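Local atomic coordinates of aromatic-amino-acid aminotransferase (Burkholderia pseudomallei, PDB entry 4F4E), a protein that probably catalyses, as a homodimer carrying pyridoxal 5'-phosphate, the transfer of amino groups between aromatic amino acids such as tyrosine and 2-oxoglutarate. Residues G87-D92 with S307-H312; R117-Q122 with I283-K288; L229-D234 with L259-S264; A343-L348 with S362-Q367; G369-S374 with R397-A402. One frame throughout, in Å; residues are numbered along the deposited sequence.

Contact 1: residues G87-D92 with S307-H312; sequences GYLPID and SNPPTH
Ser307 meets Ile91 through its backbone: the carbonyl O of Ser307 faces the aliphatic branch of Ile91, 3.6 Å from CG1. Asn308, next along the chain, has its CG between the backbone N and the carbonyl carbon (chi1 41°), and this turn lays the amide beside the loop 87-92. CB of Asn308 rests 3.3 Å from O of Leu89. Farther out, the amide crosses the Tyr88 side chain at about a right angle, with OD1 of Asn308 at the ring edge, 3.3 Å from CD1 of Tyr88, and the two planes 59° apart. Pro309 then sets its CD 3.3 Å from O of Pro90, while its CG packs against CD1 of Leu89. From Pro310 comes a carbonyl oxygen, O, 3.6 Å from CD1 of Leu89. Thr311 closes the series by placing OG1 3.3 Å from CG of Leu89; that hydroxyl is also hydrogen-bonded to Gly275 of the second subunit. The phenol OH of Tyr88 likewise reaches across the dimer, to the lysine-bound cofactor of the second subunit.

Water supplies the polar links between the segments. One molecule accepts from Leu89 N and donates to both Pro309 O and Asn308 OD1, the last at 2.7 Å from the water oxygen. A second donates to Gly87 O and to Thr311 OG1, and a third to Leu89 O. With three prolines lacking an amide hydrogen, the two loops have few donors to exchange: three waters carry the polar links, the remaining contacts are van der Waals meetings of carbon with carbon or oxygen, and the assembled surface presents Tyr88 to the partner's active site.

Contact 2: residues R117-Q122 with I283-K288; sequences RVVTAQ and IITDSK
The carbonyl O of Arg117 is approached twice by Thr285, whose backbone N donates to it at 2.8 Å. The threonine hydroxyl sits close by as well, OG1 of Thr285 lying 2.8 Å from O of Arg117, though Ser287 O competes for its single proton. This grip closes the start of an antiparallel pairing between strand 118-124, an edge strand within this chain of the mixed central sheet of the class I aminotransferase fold, and the end of strand 278-284. Val119 and Ile283 form its hydrogen-bonded pair. Val119 N reaches Ile283 O over 3.0 Å in an almost perfectly straight bond (179° at the hydrogen), and Ile283 N returns one to Val119 O at 2.7 Å. The side chains of these two residues share one face of the sheet, where Ala291 and Leu295 of helix 288-303 cover Val119; Val118 and Ile284, the non-hydrogen-bonded pair, turn to the other face, against Leu112.

Beyond the strands the arginine side chain takes over. The bend at chi3 (57°) turns NE of Arg117 to Thr285 O, to which it donates at 2.8 Å, in the carbonyl plane and close to the guanidinium plane. One face of the same guanidinium carries Asp286 O, 3.4 Å above the plane toward the rim, with no N-H directed at it. NH2 is held by Asn258, and the Asp286 carboxylate by Asn260. Between arginine and aspartate stands a water, which accepts from NH2 of Arg117 and donates over 2.9 Å to OD1 of Asp286.

Contact 3: residues L229-D234 with L259-S264; sequences LVPFLD and LNVFVS
The Phe232 ring carries CB of Phe262 over the centre of one face, a CH-pi contact in which that carbon stands 3.6 Å from the ring centroid. At its edge, near the plane, lies Ser264 N, 3.7 Å from CE1 of Phe232. The two phenylalanine rings themselves meet obliquely, their planes at 43°. Phe262 has CG anti to the carbonyl carbon (chi1 -75°), which leaves CB over Phe232 and brings CD1 of Phe262 to Val230, 3.9 Å from its CG1; Pro231 O lies at the edge of this second ring. Beneath the side chains the backbones run parallel and in step. Phe262 N donates to Pro231 O at 3.0 Å, Leu233 N to Phe262 O at 2.8 Å, and Ser264 N to Leu233 O. On the opposite face of the sheet, Leu233 and Val261 pack together, both touching Phe254 of helix 249-256. At the C-terminal end a water donates to OD1 of Asp234, 2.7 Å away, and to OG of Ser264; OD2 of Asp234 is hydrogen-bonded to His156 and lies close to the pyridine N1 of the cofactor on position 269. Parallel neighbours joined through helix 249-256 make a classic beta-alpha-beta crossover, with the cofactor site at the strand ends.

Contact 4: residues A343-L348 with S362-Q367; sequences AMRNGL and SFINAQ
Where the long helix 324-354 passes the short, weakly bonded helix 363-366, Arg345 reaches from the first to the carbonyl oxygens of Ile364 and Gln367. Its chain is extended from CG to NE, with CG anti to the carbonyl carbon (chi1 -72°); this extension carries the guanidinium to the two carbonyls. NH1 of Arg345 donates to Ile364 O at 3.0 Å, using a lone pair in the carbonyl plane, although the bond is bent to 142° at the hydrogen. Gln367 O takes a different position, 3.1 Å above the centre of the Arg345 guanidinium, where no N-H points at it. Lower on the chain, CB of Arg345 packs on CG2 of Ile364 at 4.0 Å. At the neighbouring residue, ND2 of Asn365 donates to OD1 of Asn346 at 3.0 Å, the amide planes lying 38° apart. OD1 of Asn365 meanwhile presses against the helix backbone, 3.1 Å from CA of Asn346. The arginine has further partners in Ser372, hydrogen-bonded to NH1, and in the carbonyls of Gly369 and Phe371, hydrogen-bonded to NH2. A buried guanidinium thus meets at least five neutral oxygens, whose dipoles probably offset its charge without a carboxylate in this pairing.

Contact 5: residues G369-S374 with R397-A402; sequences GMFSYS and RICVAA
Ser372 and Ile398 mark the tight centre of this two-stranded antiparallel pairing, whose short strand axes run 155° apart. Both of their mutual hydrogen bonds are nearly straight: Ser372 N to Ile398 O at 3.0 Å and Ile398 N to Ser372 O at 2.9 Å. The side chains of the pair share one face, and Ile398 puts CG1 between its backbone N and carbonyl carbon (chi1 60°), which brings that methylene to 4.2 Å from CB of Ser372. OG of Ser372 is held by Gln367 and Arg345. Toward the 3-10 turn 400-402 the backbone grip slackens, and Met370 O receives only weak bonds from Val400 N and Ala401 N, though SD of Met370 still packs 4.0 Å from CB of Ala401.

On the other face Phe371 and Cys399 are buried too, SG of Cys399 set obliquely beside the Phe371 ring. Arg397 lies alongside Phe371, pointing the same way, CD of Arg397 3.9 Å from CD1 of Phe371, with guanidinium and ring turned 77° against each other. Nearer the backbone, Tyr373 leans obliquely on the arginine, CE1 of Tyr373 lying 3.8 Å from CB of Arg397. The open side is confined to the partly exposed Tyr373 and Arg397. There a water 2.9 Å from OH of Tyr373 accepts a weak bond from NH1 of Arg397, NH2 makes a weak bond to Gly55 O, and an ethanediol, probably from the crystallisation liquor, lies about 4 Å from the arginine side chain. Two aromatic side chains thus steady Arg397 along its aliphatic length and leave its guanidinium weakly engaged, consistent with the substrate-carboxylate-binding arginine of class I aminotransferases.

In the fold
Contacts 2 and 3 share the central mixed sheet, their centres about 11 Å apart, because strands 261-266 and 278-284 are neighbours in it. Contact 1 adjoins contact 2 through Gln122, centres about 19 Å apart. Along the chain the residues joined by contact 1 enclose those of contact 2, which enclose contact 3. Contacts 4 and 5 follow later in sequence, with centres about 10 Å apart, linked by Ser372 to Arg345 and Gln367. The centres of this later pair lie 26 to 41 Å from those of contacts 1 to 3. Contacts 2 and 3 thus belong to the central sheet, which leads to the cofactor site, and contacts 1 to 3 all touch the second subunit, whereas contacts 4 and 5 tie together the C-terminal part.

Contact 1: residues G87-D92 with S307-H312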
# COMPACT_ATOMS: atom_id res chain seq x y z
N GLY A 87 4.06 15.92 -1.84
CA GLY A 87 5.17 15.13 -2.42
C GLY A 87 5.35 13.77 -1.76
O GLY A 87 4.60 13.42 -0.85
N TYR A 88 6.32 12.97 -2.22
CA TYR A 88 6.48 11.63 -1.76
C TYR A 88 7.09 11.61 -0.38
O TYR A 88 8.00 12.43 -0.09
CB TYR A 88 7.38 10.83 -2.67
CG TYR A 88 6.84 10.55 -4.06
CD1 TYR A 88 5.81 9.67 -4.24
CD2 TYR A 88 7.37 11.18 -5.18
CE1 TYR A 88 5.35 9.36 -5.52
CE2 TYR A 88 6.89 10.89 -6.46
CZ TYR A 88 5.87 9.98 -6.62
OH TYR A 88 5.39 9.67 -7.91
N LEU A 89 6.64 10.68 0.44
CA LEU A 89 7.30 10.35 1.68
C LEU A 89 8.55 9.51 1.35
O LEU A 89 8.60 8.86 0.29
CB LEU A 89 6.40 9.53 2.60
CG LEU A 89 5.17 10.22 3.19
CD1 LEU A 89 4.43 9.25 4.13
CD2 LEU A 89 5.57 11.51 3.90
N PRO A 90 9.52 9.45 2.29
CA PRO A 90 10.56 8.44 2.21
C PRO A 90 9.99 7.02 2.09
O PRO A 90 8.81 6.78 2.43
CB PRO A 90 11.28 8.59 3.57
CG PRO A 90 11.09 10.00 3.90
CD PRO A 90 9.64 10.19 3.54
N ILE A 91 10.83 6.09 1.58
CA ILE A 91 10.41 4.74 1.34
C ILE A 91 9.90 4.12 2.62
O ILE A 91 8.89 3.40 2.62
CB ILE A 91 11.54 3.89 0.72
CG1 ILE A 91 11.90 4.39 -0.70
CG2 ILE A 91 11.16 2.40 0.70
CD1 ILE A 91 13.20 3.73 -1.22
N ASP A 92 10.57 4.45 3.74
CA ASP A 92 10.21 3.91 5.04
C ASP A 92 9.30 4.81 5.85
O ASP A 92 9.17 4.62 7.05
CB ASP A 92 11.47 3.58 5.87
CG ASP A 92 12.47 4.72 5.94
OD1 ASP A 92 12.32 5.76 5.26
OD2 ASP A 92 13.49 4.53 6.66
N SER A 307 6.32 1.70 -3.65
CA SER A 307 7.22 2.86 -3.77
C SER A 307 7.46 3.53 -2.41
O SER A 307 8.62 3.62 -1.93
CB SER A 307 6.69 3.87 -4.79
OG SER A 307 7.77 4.53 -5.33
N ASN A 308 6.39 4.01 -1.83
CA ASN A 308 6.46 4.72 -0.57
C ASN A 308 5.04 4.77 -0.02
O ASN A 308 4.09 4.55 -0.76
CB ASN A 308 7.09 6.12 -0.74
CG ASN A 308 6.61 6.83 -1.98
OD1 ASN A 308 5.41 7.18 -2.07
ND2 ASN A 308 7.53 7.01 -3.00
N PRO A 309 4.87 4.95 1.30
CA PRO A 309 3.53 4.83 1.87
C PRO A 309 2.71 6.12 1.84
O PRO A 309 3.24 7.20 1.60
CB PRO A 309 3.82 4.37 3.32
CG PRO A 309 5.08 5.10 3.63
CD PRO A 309 5.89 5.18 2.33
N PRO A 310 1.41 6.01 2.09
CA PRO A 310 0.54 7.17 2.11
C PRO A 310 0.77 8.04 3.32
O PRO A 310 1.26 7.57 4.37
CB PRO A 310 -0.87 6.56 2.12
CG PRO A 310 -0.70 5.24 2.79
CD PRO A 310 0.67 4.77 2.37
N THR A 311 0.41 9.30 3.20
CA THR A 311 0.77 10.31 4.18
C THR A 311 -0.28 10.49 5.26
O THR A 311 0.07 10.55 6.45
CB THR A 311 1.04 11.68 3.51
OG1 THR A 311 2.16 11.55 2.63
CG2 THR A 311 1.48 12.76 4.57
N HIS A 312 -1.55 10.60 4.87
CA HIS A 312 -2.54 11.12 5.77
C HIS A 312 -2.59 10.41 7.14
O HIS A 312 -2.47 11.07 8.20
CB HIS A 312 -3.90 11.10 5.13
CG HIS A 312 -4.92 11.87 5.93
ND1 HIS A 312 -4.84 13.20 6.07
CD2 HIS A 312 -5.99 11.45 6.71
CE1 HIS A 312 -5.87 13.64 6.87
NE2 HIS A 312 -6.57 12.56 7.27
O HOH W 1 3.23 13.92 1.53
O HOH W 2 4.46 8.87 -0.24
O HOH W 3 10.48 7.99 -1.58

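Contact 2: residues R117-Q122 with I283-K288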
# COMPACT_ATOMS: atom_id res chain seq x y z
N ARG A 117 19.68 0.09 17.28
CA ARG A 117 19.54 -1.28 16.86
C ARG A 117 18.16 -1.60 16.31
O ARG A 117 17.98 -2.71 15.82
CB ARG A 117 19.88 -2.21 18.02
CG ARG A 117 21.35 -2.34 18.24
CD ARG A 117 21.69 -3.12 19.50
NE ARG A 117 21.09 -4.44 19.50
CZ ARG A 117 21.19 -5.32 20.49
NH1 ARG A 117 21.90 -5.03 21.56
NH2 ARG A 117 20.58 -6.51 20.40
N VAL A 118 17.18 -0.67 16.39
CA VAL A 118 15.82 -0.94 15.92
C VAL A 118 15.56 -0.21 14.61
O VAL A 118 15.81 1.00 14.48
CB VAL A 118 14.76 -0.50 16.95
CG1 VAL A 118 13.37 -1.03 16.57
CG2 VAL A 118 15.20 -0.96 18.34
N VAL A 119 15.05 -0.97 13.65
CA VAL A 119 14.63 -0.49 12.35
C VAL A 119 13.12 -0.48 12.34
O VAL A 119 12.51 -1.49 12.67
CB VAL A 119 15.12 -1.48 11.25
CG1 VAL A 119 14.55 -1.10 9.90
CG2 VAL A 119 16.65 -1.51 11.21
N THR A 120 12.52 0.65 11.98
CA THR A 120 11.09 0.77 11.81
C THR A 120 10.72 1.44 10.52
O THR A 120 11.22 2.54 10.22
CB THR A 120 10.45 1.54 12.98
OG1 THR A 120 10.71 0.81 14.20
CG2 THR A 120 8.94 1.68 12.78
N ALA A 121 9.89 0.77 9.70
CA ALA A 121 9.38 1.34 8.46
C ALA A 121 7.85 1.41 8.57
O ALA A 121 7.20 0.44 8.92
CB ALA A 121 9.76 0.49 7.23
N GLN A 122 7.30 2.57 8.25
CA GLN A 122 5.89 2.74 8.13
C GLN A 122 5.37 1.78 7.10
O GLN A 122 6.02 1.49 6.11
CB GLN A 122 5.59 4.20 7.71
CG GLN A 122 4.12 4.59 7.63
CD GLN A 122 3.95 5.97 7.09
OE1 GLN A 122 4.83 6.81 7.24
NE2 GLN A 122 2.80 6.22 6.46
N ILE A 283 12.11 -4.12 13.23
CA ILE A 283 13.04 -5.24 13.33
C ILE A 283 14.16 -4.90 14.32
O ILE A 283 14.79 -3.86 14.22
CB ILE A 283 13.66 -5.60 11.94
CG1 ILE A 283 12.57 -5.85 10.89
CG2 ILE A 283 14.61 -6.80 12.06
CD1 ILE A 283 13.12 -6.00 9.46
N ILE A 284 14.42 -5.79 15.28
CA ILE A 284 15.51 -5.59 16.23
C ILE A 284 16.75 -6.26 15.66
O ILE A 284 16.72 -7.47 15.33
CB ILE A 284 15.14 -6.12 17.63
CG1 ILE A 284 13.94 -5.36 18.19
CG2 ILE A 284 16.36 -6.09 18.58
CD1 ILE A 284 13.39 -5.84 19.53
N THR A 285 17.83 -5.49 15.52
CA THR A 285 19.07 -6.03 14.97
C THR A 285 20.16 -6.01 16.04
O THR A 285 19.95 -5.46 17.13
CB THR A 285 19.51 -5.24 13.76
OG1 THR A 285 19.98 -3.95 14.22
CG2 THR A 285 18.30 -5.10 12.73
N ASP A 286 21.31 -6.60 15.73
CA ASP A 286 22.36 -6.78 16.72
C ASP A 286 23.23 -5.52 16.86
O ASP A 286 23.95 -5.36 17.86
CB ASP A 286 23.29 -7.93 16.31
CG ASP A 286 22.66 -9.29 16.51
OD1 ASP A 286 21.49 -9.35 16.95
OD2 ASP A 286 23.36 -10.30 16.30
N SER A 287 23.21 -4.66 15.85
CA SER A 287 24.09 -3.48 15.81
C SER A 287 23.59 -2.38 14.91
O SER A 287 22.71 -2.60 14.07
CB SER A 287 25.50 -3.90 15.33
OG SER A 287 25.52 -4.33 13.98
N LYS A 288 24.15 -1.20 15.06
CA LYS A 288 23.86 -0.11 14.11
C LYS A 288 24.16 -0.48 12.67
O LYS A 288 23.39 -0.14 11.74
CB LYS A 288 24.67 1.14 14.43
CG LYS A 288 24.20 1.88 15.65
CD LYS A 288 24.95 3.22 15.81
CE LYS A 288 24.63 3.83 17.17
NZ LYS A 288 25.27 5.14 17.52
O HOH W 4 19.16 -8.28 18.39

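Contact 3: residues L229-D234 with L259-S264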
# COMPACT_ATOMS: atom_id res chain seq x y z
N LEU A 229 14.68 -19.78 16.73
CA LEU A 229 13.50 -19.48 15.95
C LEU A 229 13.44 -17.97 15.72
O LEU A 229 14.08 -17.19 16.42
CB LEU A 229 12.26 -19.97 16.69
CG LEU A 229 12.38 -21.42 17.19
CD1 LEU A 229 11.01 -21.82 17.70
CD2 LEU A 229 12.85 -22.40 16.11
N VAL A 230 12.66 -17.55 14.73
CA VAL A 230 12.54 -16.13 14.41
C VAL A 230 11.16 -15.71 14.85
O VAL A 230 10.15 -16.08 14.24
CB VAL A 230 12.72 -15.89 12.89
CG1 VAL A 230 12.50 -14.39 12.58
CG2 VAL A 230 14.08 -16.41 12.43
N PRO A 231 11.09 -14.93 15.94
CA PRO A 231 9.77 -14.50 16.42
C PRO A 231 9.25 -13.33 15.58
O PRO A 231 9.96 -12.36 15.35
CB PRO A 231 10.04 -14.06 17.85
CG PRO A 231 11.45 -13.59 17.83
CD PRO A 231 12.18 -14.41 16.77
N PHE A 232 7.99 -13.46 15.18
CA PHE A 232 7.32 -12.45 14.41
C PHE A 232 6.11 -12.04 15.23
O PHE A 232 5.03 -12.67 15.17
CB PHE A 232 6.97 -12.93 12.97
CG PHE A 232 6.83 -11.79 11.96
CD1 PHE A 232 6.29 -10.54 12.33
CD2 PHE A 232 7.20 -11.97 10.66
CE1 PHE A 232 6.18 -9.50 11.39
CE2 PHE A 232 7.09 -10.93 9.72
CZ PHE A 232 6.60 -9.69 10.09
N LEU A 233 6.26 -10.98 16.02
CA LEU A 233 5.16 -10.54 16.87
C LEU A 233 4.18 -9.71 16.03
O LEU A 233 4.60 -8.90 15.19
CB LEU A 233 5.68 -9.75 18.08
CG LEU A 233 6.42 -10.61 19.11
CD1 LEU A 233 7.37 -9.77 19.92
CD2 LEU A 233 5.42 -11.32 20.03
N ASP A 234 2.89 -9.92 16.25
CA ASP A 234 1.82 -9.18 15.58
C ASP A 234 1.00 -8.53 16.68
O ASP A 234 0.33 -9.21 17.50
CB ASP A 234 0.94 -10.14 14.78
CG ASP A 234 -0.18 -9.45 14.02
OD1 ASP A 234 -0.56 -8.30 14.37
OD2 ASP A 234 -0.72 -10.08 13.07
N LEU A 259 17.46 -10.93 20.90
CA LEU A 259 17.02 -11.71 19.77
C LEU A 259 16.79 -10.77 18.59
O LEU A 259 16.52 -9.59 18.77
CB LEU A 259 15.67 -12.38 20.11
CG LEU A 259 15.72 -13.43 21.22
CD1 LEU A 259 14.35 -14.02 21.51
CD2 LEU A 259 16.69 -14.52 20.83
N ASN A 260 16.92 -11.31 17.37
CA ASN A 260 16.39 -10.63 16.22
C ASN A 260 14.89 -10.92 16.21
O ASN A 260 14.48 -12.12 16.30
CB ASN A 260 17.07 -11.12 14.98
CG ASN A 260 18.57 -10.82 14.99
OD1 ASN A 260 19.37 -11.69 14.75
ND2 ASN A 260 18.94 -9.58 15.33
N VAL A 261 14.09 -9.86 16.21
CA VAL A 261 12.65 -9.95 16.41
C VAL A 261 12.01 -9.12 15.31
O VAL A 261 12.48 -8.01 15.04
CB VAL A 261 12.19 -9.37 17.78
CG1 VAL A 261 10.69 -9.55 17.98
CG2 VAL A 261 12.97 -9.97 18.94
N PHE A 262 10.98 -9.65 14.68
CA PHE A 262 10.13 -8.89 13.76
C PHE A 262 8.86 -8.52 14.49
O PHE A 262 8.34 -9.34 15.26
CB PHE A 262 9.79 -9.73 12.53
CG PHE A 262 10.92 -9.86 11.54
CD1 PHE A 262 12.05 -10.57 11.87
CD2 PHE A 262 10.82 -9.33 10.29
CE1 PHE A 262 13.07 -10.72 10.97
CE2 PHE A 262 11.84 -9.46 9.39
CZ PHE A 262 12.97 -10.16 9.72
N VAL A 263 8.36 -7.29 14.27
CA VAL A 263 7.13 -6.82 14.90
C VAL A 263 6.27 -6.11 13.87
O VAL A 263 6.67 -5.07 13.35
CB VAL A 263 7.38 -5.82 16.05
CG1 VAL A 263 6.06 -5.45 16.73
CG2 VAL A 263 8.37 -6.40 17.08
N SER A 264 5.10 -6.67 13.58
CA SER A 264 4.10 -5.93 12.81
C SER A 264 3.17 -5.27 13.83
O SER A 264 2.60 -5.95 14.70
CB SER A 264 3.26 -6.85 11.94
OG SER A 264 2.04 -6.18 11.58
O HOH W 5 -0.44 -5.79 13.29

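Contact 4: residues A343-L348 with S362-Q367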
# COMPACT_ATOMS: atom_id res chain seq x y z
N ALA A 343 -17.06 -4.32 29.94
CA ALA A 343 -18.41 -4.18 30.53
C ALA A 343 -19.37 -5.15 29.79
O ALA A 343 -20.28 -5.76 30.41
CB ALA A 343 -18.91 -2.76 30.37
N MET A 344 -19.17 -5.28 28.49
CA MET A 344 -20.04 -6.15 27.67
C MET A 344 -19.74 -7.60 27.98
O MET A 344 -20.67 -8.42 28.11
CB MET A 344 -19.90 -5.85 26.17
CG MET A 344 -20.42 -4.49 25.72
SD MET A 344 -22.17 -4.25 26.07
CE MET A 344 -22.11 -3.42 27.66
N ARG A 345 -18.45 -7.94 28.09
CA ARG A 345 -18.06 -9.28 28.49
C ARG A 345 -18.73 -9.62 29.82
O ARG A 345 -19.40 -10.68 29.97
CB ARG A 345 -16.54 -9.40 28.67
CG ARG A 345 -15.79 -9.38 27.36
CD ARG A 345 -14.27 -9.53 27.56
NE ARG A 345 -13.55 -9.54 26.28
CZ ARG A 345 -13.51 -10.58 25.45
NH1 ARG A 345 -14.15 -11.71 25.76
NH2 ARG A 345 -12.83 -10.49 24.30
N ASN A 346 -18.58 -8.75 30.80
CA ASN A 346 -19.09 -9.11 32.13
C ASN A 346 -20.62 -9.11 32.15
O ASN A 346 -21.22 -9.94 32.87
CB ASN A 346 -18.59 -8.22 33.25
CG ASN A 346 -18.95 -8.79 34.62
OD1 ASN A 346 -18.74 -10.00 34.88
ND2 ASN A 346 -19.56 -7.98 35.46
N GLY A 347 -21.22 -8.19 31.41
CA GLY A 347 -22.68 -8.14 31.32
C GLY A 347 -23.22 -9.41 30.69
O GLY A 347 -24.26 -9.90 31.11
N LEU A 348 -22.54 -9.95 29.68
CA LEU A 348 -22.99 -11.20 29.05
C LEU A 348 -22.85 -12.35 30.04
O LEU A 348 -23.78 -13.16 30.24
CB LEU A 348 -22.25 -11.48 27.74
CG LEU A 348 -22.63 -12.73 26.92
CD1 LEU A 348 -24.09 -12.72 26.44
CD2 LEU A 348 -21.67 -12.91 25.77
N SER A 362 -18.19 -18.02 32.30
CA SER A 362 -17.08 -17.34 32.96
C SER A 362 -15.80 -17.06 32.10
O SER A 362 -15.18 -16.00 32.22
CB SER A 362 -16.74 -18.14 34.23
OG SER A 362 -15.72 -17.52 34.98
N PHE A 363 -15.42 -17.99 31.22
CA PHE A 363 -14.31 -17.80 30.31
C PHE A 363 -14.40 -16.52 29.44
O PHE A 363 -13.38 -16.01 29.01
CB PHE A 363 -14.12 -19.00 29.39
CG PHE A 363 -15.25 -19.22 28.42
CD1 PHE A 363 -15.24 -18.60 27.17
CD2 PHE A 363 -16.32 -20.05 28.75
CE1 PHE A 363 -16.27 -18.80 26.27
CE2 PHE A 363 -17.35 -20.27 27.84
CZ PHE A 363 -17.34 -19.62 26.62
N ILE A 364 -15.60 -16.00 29.24
CA ILE A 364 -15.77 -14.77 28.46
C ILE A 364 -15.08 -13.62 29.17
O ILE A 364 -14.60 -12.70 28.52
CB ILE A 364 -17.28 -14.44 28.22
CG1 ILE A 364 -17.92 -15.53 27.35
CG2 ILE A 364 -17.47 -13.09 27.54
CD1 ILE A 364 -17.47 -15.53 25.90
N ASN A 365 -15.05 -13.62 30.48
CA ASN A 365 -14.33 -12.54 31.17
C ASN A 365 -12.79 -12.66 31.14
O ASN A 365 -12.08 -11.65 31.31
CB ASN A 365 -14.79 -12.45 32.62
CG ASN A 365 -16.11 -11.73 32.76
OD1 ASN A 365 -16.44 -10.80 32.00
ND2 ASN A 365 -16.85 -12.12 33.79
N ALA A 366 -12.31 -13.88 30.89
CA ALA A 366 -10.87 -14.19 30.85
C ALA A 366 -10.30 -13.93 29.47
O ALA A 366 -9.11 -13.60 29.33
CB ALA A 366 -10.67 -15.64 31.18
N GLN A 367 -11.14 -14.09 28.45
CA GLN A 367 -10.77 -13.71 27.08
C GLN A 367 -10.70 -12.19 26.93
O GLN A 367 -11.35 -11.44 27.66
CB GLN A 367 -11.68 -14.42 26.05
CG GLN A 367 -11.51 -15.93 26.15
CD GLN A 367 -12.45 -16.77 25.34
OE1 GLN A 367 -13.39 -16.27 24.74
NE2 GLN A 367 -12.20 -18.08 25.32

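Contact 5: residues G369-S374 with R397-A402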
# COMPACT_ATOMS: atom_id res chain seq x y z
N GLY A 369 -9.86 -8.61 24.24
CA GLY A 369 -9.84 -7.95 22.94
C GLY A 369 -11.20 -7.97 22.32
O GLY A 369 -12.23 -8.12 23.01
N MET A 370 -11.23 -7.85 21.00
CA MET A 370 -12.50 -7.67 20.30
C MET A 370 -13.29 -8.97 20.12
O MET A 370 -14.46 -8.93 19.79
CB MET A 370 -12.26 -7.07 18.93
CG MET A 370 -11.62 -5.71 19.07
SD MET A 370 -12.06 -4.71 17.66
CE MET A 370 -11.02 -3.34 18.15
N PHE A 371 -12.63 -10.11 20.28
CA PHE A 371 -13.25 -11.42 19.98
C PHE A 371 -13.33 -12.37 21.14
O PHE A 371 -12.51 -12.33 22.08
CB PHE A 371 -12.47 -12.13 18.87
CG PHE A 371 -12.33 -11.29 17.67
CD1 PHE A 371 -13.40 -11.11 16.82
CD2 PHE A 371 -11.15 -10.63 17.43
CE1 PHE A 371 -13.30 -10.28 15.75
CE2 PHE A 371 -11.02 -9.80 16.34
CZ PHE A 371 -12.10 -9.61 15.49
N SER A 372 -14.28 -13.29 21.04
CA SER A 372 -14.32 -14.47 21.90
C SER A 372 -14.79 -15.66 21.08
O SER A 372 -15.62 -15.53 20.18
CB SER A 372 -15.29 -14.28 23.08
OG SER A 372 -14.58 -13.96 24.28
N TYR A 373 -14.23 -16.82 21.38
CA TYR A 373 -14.82 -18.08 20.94
C TYR A 373 -15.90 -18.44 21.97
O TYR A 373 -15.60 -18.87 23.11
CB TYR A 373 -13.74 -19.17 20.79
CG TYR A 373 -13.25 -19.35 19.34
CD1 TYR A 373 -13.16 -18.28 18.46
CD2 TYR A 373 -12.89 -20.60 18.86
CE1 TYR A 373 -12.79 -18.46 17.14
CE2 TYR A 373 -12.48 -20.79 17.55
CZ TYR A 373 -12.40 -19.71 16.69
OH TYR A 373 -12.01 -19.88 15.38
N SER A 374 -17.14 -18.29 21.54
CA SER A 374 -18.29 -18.53 22.41
C SER A 374 -18.46 -19.96 22.80
O SER A 374 -19.10 -20.23 23.82
CB SER A 374 -19.62 -18.10 21.77
OG SER A 374 -19.98 -18.82 20.60
N ARG A 397 -17.17 -17.91 16.85
CA ARG A 397 -16.57 -16.58 17.09
C ARG A 397 -17.66 -15.53 17.18
O ARG A 397 -18.60 -15.52 16.37
CB ARG A 397 -15.61 -16.16 15.99
CG ARG A 397 -14.75 -14.95 16.33
CD ARG A 397 -13.95 -14.54 15.10
NE ARG A 397 -14.70 -13.75 14.12
CZ ARG A 397 -14.60 -13.87 12.80
NH1 ARG A 397 -13.87 -14.85 12.24
NH2 ARG A 397 -15.30 -13.10 12.00
N ILE A 398 -17.54 -14.67 18.18
CA ILE A 398 -18.37 -13.44 18.31
C ILE A 398 -17.42 -12.23 18.52
O ILE A 398 -16.37 -12.35 19.16
CB ILE A 398 -19.44 -13.54 19.43
CG1 ILE A 398 -18.82 -13.76 20.82
CG2 ILE A 398 -20.44 -14.66 19.10
CD1 ILE A 398 -19.83 -13.56 21.96
N CYS A 399 -17.80 -11.10 17.93
CA CYS A 399 -17.18 -9.83 18.16
C CYS A 399 -17.88 -9.15 19.33
O CYS A 399 -19.00 -8.64 19.20
CB CYS A 399 -17.27 -8.97 16.91
SG CYS A 399 -16.34 -7.43 17.07
N VAL A 400 -17.26 -9.27 20.50
CA VAL A 400 -17.76 -8.67 21.70
C VAL A 400 -17.73 -7.15 21.60
O VAL A 400 -18.52 -6.49 22.24
CB VAL A 400 -16.97 -9.22 22.91
CG1 VAL A 400 -17.31 -8.47 24.16
CG2 VAL A 400 -17.31 -10.69 23.09
N ALA A 401 -16.85 -6.62 20.74
CA ALA A 401 -16.81 -5.19 20.39
C ALA A 401 -18.00 -4.70 19.58
O ALA A 401 -18.12 -3.47 19.34
CB ALA A 401 -15.48 -4.86 19.67
N ALA A 402 -18.85 -5.61 19.11
CA ALA A 402 -20.12 -5.28 18.46
C ALA A 402 -21.36 -5.37 19.38
O ALA A 402 -22.48 -5.07 19.00
CB ALA A 402 -20.30 -6.15 17.20
O HOH W 6 -13.11 -17.84 13.56